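Long-range contact in DNA helicase RecQ (Deinococcus radiodurans, PDB 4Q48), which probably couples ATP hydrolysis to 3'-5' translocation and unwinding of duplex DNA, the deposited chain being its catalytic core of helicase, zinc-binding and RQC domains: residues 436-444 against 459-470. Residues are numbered along the deposited sequence; the frame is centred on the assembly and turned at random.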
loop_
_atom_site.group_PDB
_atom_site.type_symbol
_atom_site.label_atom_id
_atom_site.label_comp_id
_atom_site.label_asym_id
_atom_site.label_seq_id
_atom_site.Cartn_x
_atom_site.Cartn_y
_atom_site.Cartn_z
ATOM N N LEU A 436 14.556 13.346 -24.833
ATOM C CA LEU A 436 14.660 11.967 -25.280
ATOM C C LEU A 436 13.948 11.770 -26.626
ATOM O O LEU A 436 14.446 11.084 -27.538
ATOM C CB LEU A 436 14.051 11.046 -24.233
ATOM C CG LEU A 436 14.777 10.932 -22.888
ATOM C CD1 LEU A 436 14.041 9.977 -21.951
ATOM C CD2 LEU A 436 16.193 10.466 -23.089
ATOM N N THR A 437 12.783 12.395 -26.743
ATOM C CA THR A 437 11.950 12.251 -27.931
ATOM C C THR A 437 12.653 12.868 -29.130
ATOM O O THR A 437 12.508 12.379 -30.257
ATOM C CB THR A 437 10.572 12.889 -27.717
ATOM O OG1 THR A 437 9.944 12.309 -26.564
ATOM C CG2 THR A 437 9.697 12.722 -28.935
ATOM N N ASP A 438 13.409 13.943 -28.872
ATOM C CA ASP A 438 14.205 14.621 -29.907
ATOM C C ASP A 438 15.273 13.688 -30.431
ATOM O O ASP A 438 15.461 13.551 -31.648
ATOM C CB ASP A 438 14.882 15.888 -29.370
ATOM C CG ASP A 438 13.983 17.113 -29.416
ATOM O OD1 ASP A 438 13.044 17.140 -30.254
ATOM O OD2 ASP A 438 14.213 18.037 -28.595
ATOM N N VAL A 439 15.973 13.052 -29.495
ATOM C CA VAL A 439 17.014 12.117 -29.842
ATOM C C VAL A 439 16.402 10.991 -30.655
ATOM O O VAL A 439 16.879 10.652 -31.747
ATOM C CB VAL A 439 17.724 11.559 -28.590
ATOM C CG1 VAL A 439 18.739 10.512 -28.982
ATOM C CG2 VAL A 439 18.386 12.685 -27.787
ATOM N N LEU A 440 15.323 10.426 -30.130
ATOM C CA LEU A 440 14.635 9.345 -30.822
ATOM C C LEU A 440 14.237 9.723 -32.253
ATOM O O LEU A 440 14.295 8.890 -33.150
ATOM C CB LEU A 440 13.405 8.924 -30.030
ATOM C CG LEU A 440 13.702 8.075 -28.795
ATOM C CD1 LEU A 440 12.459 7.958 -27.890
ATOM C CD2 LEU A 440 14.185 6.695 -29.218
ATOM N N LEU A 441 13.852 10.979 -32.461
ATOM C CA LEU A 441 13.313 11.414 -33.747
ATOM C C LEU A 441 14.401 11.868 -34.699
ATOM O O LEU A 441 14.192 11.977 -35.909
ATOM C CB LEU A 441 12.314 12.557 -33.537
ATOM C CG LEU A 441 10.947 12.177 -32.986
ATOM C CD1 LEU A 441 10.144 13.414 -32.743
ATOM C CD2 LEU A 441 10.230 11.247 -33.953
ATOM N N GLY A 442 15.578 12.115 -34.151
ATOM C CA GLY A 442 16.676 12.567 -34.976
ATOM C C GLY A 442 16.515 14.034 -35.292
ATOM O O GLY A 442 16.811 14.452 -36.411
ATOM N N ARG A 443 16.006 14.798 -34.324
ATOM C CA ARG A 443 15.890 16.248 -34.474
ATOM C C ARG A 443 17.100 16.949 -33.873
ATOM O O ARG A 443 17.422 16.741 -32.697
ATOM C CB ARG A 443 14.637 16.790 -33.802
ATOM C CG ARG A 443 13.313 16.333 -34.370
ATOM C CD ARG A 443 12.245 16.751 -33.365
ATOM N NE ARG A 443 10.878 16.661 -33.861
ATOM C CZ ARG A 443 9.818 16.791 -33.069
ATOM N NH1 ARG A 443 10.005 17.034 -31.770
ATOM N NH2 ARG A 443 8.584 16.684 -33.566
ATOM N N GLU A 444 17.752 17.799 -34.666
ATOM C CA GLU A 444 18.925 18.516 -34.183
ATOM C C GLU A 444 18.531 19.807 -33.480
ATOM O O GLU A 444 18.858 20.901 -33.939
ATOM C CB GLU A 444 19.915 18.794 -35.319
ATOM C CG GLU A 444 20.146 17.593 -36.250
ATOM C CD GLU A 444 21.580 17.514 -36.772
ATOM O OE1 GLU A 444 22.472 18.139 -36.159
ATOM O OE2 GLU A 444 21.821 16.809 -37.774
ATOM N N PHE A 459 20.799 8.021 -32.533
ATOM C CA PHE A 459 20.145 9.262 -32.948
ATOM C C PHE A 459 19.215 9.006 -34.121
ATOM O O PHE A 459 19.630 8.440 -35.131
ATOM C CB PHE A 459 21.184 10.326 -33.331
ATOM C CG PHE A 459 20.615 11.709 -33.505
ATOM C CD1 PHE A 459 20.073 12.398 -32.425
ATOM C CD2 PHE A 459 20.594 12.314 -34.760
ATOM C CE1 PHE A 459 19.541 13.685 -32.584
ATOM C CE2 PHE A 459 20.065 13.601 -34.925
ATOM C CZ PHE A 459 19.536 14.284 -33.836
ATOM N N GLY A 460 17.935 9.326 -33.946
ATOM C CA GLY A 460 16.988 9.187 -35.029
ATOM C C GLY A 460 16.573 7.767 -35.322
ATOM O O GLY A 460 15.914 7.509 -36.330
ATOM N N VAL A 461 16.922 6.845 -34.438
ATOM C CA VAL A 461 16.567 5.447 -34.636
ATOM C C VAL A 461 15.040 5.282 -34.575
ATOM O O VAL A 461 14.497 4.249 -34.986
ATOM C CB VAL A 461 17.256 4.531 -33.582
ATOM C CG1 VAL A 461 16.702 4.814 -32.157
ATOM C CG2 VAL A 461 17.126 3.040 -33.974
ATOM N N GLY A 462 14.356 6.297 -34.044
ATOM C CA GLY A 462 12.910 6.273 -33.900
ATOM C C GLY A 462 12.176 7.212 -34.860
ATOM O O GLY A 462 11.072 7.659 -34.557
ATOM N N LYS A 463 12.795 7.549 -35.992
ATOM C CA LYS A 463 12.235 8.552 -36.909
ATOM C C LYS A 463 10.927 8.054 -37.528
ATOM O O LYS A 463 10.118 8.829 -38.029
ATOM C CB LYS A 463 13.250 8.908 -38.014
ATOM C CG LYS A 463 13.646 7.714 -38.874
ATOM C CD LYS A 463 14.543 8.095 -40.044
ATOM C CE LYS A 463 14.551 6.981 -41.102
ATOM N NZ LYS A 463 15.205 7.392 -42.390
ATOM N N GLU A 464 10.724 6.749 -37.405
ATOM C CA GLU A 464 9.541 6.026 -37.855
ATOM C C GLU A 464 8.213 6.556 -37.297
ATOM O O GLU A 464 7.192 6.550 -37.985
ATOM C CB GLU A 464 9.728 4.565 -37.447
ATOM C CG GLU A 464 8.520 3.673 -37.575
ATOM C CD GLU A 464 8.777 2.314 -36.954
ATOM O OE1 GLU A 464 9.881 2.137 -36.379
ATOM O OE2 GLU A 464 7.866 1.448 -37.009
ATOM N N HIS A 465 8.239 6.999 -36.043
ATOM C CA HIS A 465 7.050 7.434 -35.314
ATOM C C HIS A 465 7.073 8.927 -35.172
ATOM O O HIS A 465 8.076 9.564 -35.483
ATOM C CB HIS A 465 6.982 6.798 -33.924
ATOM C CG HIS A 465 6.780 5.315 -33.944
ATOM N ND1 HIS A 465 5.541 4.738 -34.125
ATOM C CD2 HIS A 465 7.663 4.292 -33.854
ATOM C CE1 HIS A 465 5.665 3.422 -34.118
ATOM N NE2 HIS A 465 6.943 3.127 -33.962
ATOM N N ASP A 466 5.950 9.497 -34.761
ATOM C CA ASP A 466 5.903 10.932 -34.523
ATOM C C ASP A 466 6.042 11.268 -33.048
ATOM O O ASP A 466 6.095 10.377 -32.195
ATOM C CB ASP A 466 4.625 11.528 -35.106
ATOM C CG ASP A 466 3.385 10.758 -34.717
ATOM O OD1 ASP A 466 3.335 10.214 -33.590
ATOM O OD2 ASP A 466 2.466 10.676 -35.569
ATOM N N GLU A 467 6.073 12.562 -32.753
ATOM C CA GLU A 467 6.276 13.035 -31.395
ATOM C C GLU A 467 5.275 12.492 -30.393
ATOM O O GLU A 467 5.607 12.316 -29.222
ATOM C CB GLU A 467 6.220 14.556 -31.364
ATOM C CG GLU A 467 6.450 15.114 -29.995
ATOM C CD GLU A 467 6.639 16.605 -30.002
ATOM O OE1 GLU A 467 7.174 17.128 -31.008
ATOM O OE2 GLU A 467 6.297 17.243 -28.980
ATOM N N LYS A 468 4.046 12.239 -30.843
ATOM C CA LYS A 468 2.966 11.903 -29.912
ATOM C C LYS A 468 3.089 10.478 -29.350
ATOM O O LYS A 468 2.793 10.226 -28.177
ATOM C CB LYS A 468 1.590 12.109 -30.587
ATOM C CG LYS A 468 1.115 10.995 -31.533
ATOM C CD LYS A 468 -0.272 11.273 -32.125
ATOM C CE LYS A 468 -1.365 10.511 -31.368
ATOM N NZ LYS A 468 -2.737 10.623 -31.988
ATOM N N LEU A 469 3.538 9.558 -30.185
ATOM C CA LEU A 469 3.665 8.171 -29.794
ATOM C C LEU A 469 4.762 7.960 -28.742
ATOM O O LEU A 469 4.604 7.169 -27.793
ATOM C CB LEU A 469 3.987 7.338 -31.022
ATOM C CG LEU A 469 4.059 5.853 -30.769
ATOM C CD1 LEU A 469 3.238 5.153 -31.806
ATOM C CD2 LEU A 469 5.506 5.419 -30.822
ATOM N N TRP A 470 5.880 8.659 -28.925
ATOM C CA TRP A 470 6.999 8.497 -28.036
ATOM C C TRP A 470 6.644 8.983 -26.670
ATOM O O TRP A 470 6.945 8.312 -25.689
ATOM C CB TRP A 470 8.220 9.229 -28.564
ATOM C CG TRP A 470 8.832 8.501 -29.685
ATOM C CD1 TRP A 470 8.982 8.938 -30.971
ATOM C CD2 TRP A 470 9.369 7.183 -29.641
ATOM N NE1 TRP A 470 9.575 7.961 -31.736
ATOM C CE2 TRP A 470 9.825 6.872 -30.938
ATOM C CE3 TRP A 470 9.509 6.228 -28.633
ATOM C CZ2 TRP A 470 10.419 5.638 -31.250
ATOM C CZ3 TRP A 470 10.093 4.995 -28.947
ATOM C CH2 TRP A 470 10.540 4.715 -30.240
#
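Leu440 lays CD1 over one face of the Trp470 indole, 3.8 Å from the centroid of the six-membered ring, a CH-pi contact suited to a branched aliphatic chain. Leu441 CD2 comes in at the indole edge, near Trp470 CD1 of the five-membered ring, while Thr437 sets its methyl against the Trp470 CB; its hydroxyl turns back to Ala433 O in its own helix. The indole is held from the loop as well: Trp470 NE1 donates, close to the ring plane, to a lone pair of Gly462 O at 3.2 Å.

At the helix end, Gly442 closes a Schellman motif with positive phi. Its bare CA sits over a face of Phe459, 3.7 Å from the ring centroid, and Gly442 and Gly460 pack backbone against backbone, both with positive phi, which glycine adopts readily. Carbonyls of the last turn accept from the loop: Gly460 N reaches Val439 O at 2.8 Å in a nearly straight bond (164°), and Gly462 N reaches Leu440 O at 2.7 Å.

On the outer side, extended Arg443 spreads its guanidinium over Leu441 CD1 and directs NH1 and NH2 to one oxygen, Glu467 OE1, at 2.9 and 3.0 Å. Glu467 extends toward the arginine with CG anti to its backbone N (chi1 -179°), its carboxylate turned 78° from the guanidinium plane. A longer, weak bond from Arg443 NH1 to Asp438 OD1 completes the salt-bridge network. Together these contacts join the C-terminal end of helix 433-441 to the start of helix 467-479 in the winged-helix RQC domain of RecQ helicases.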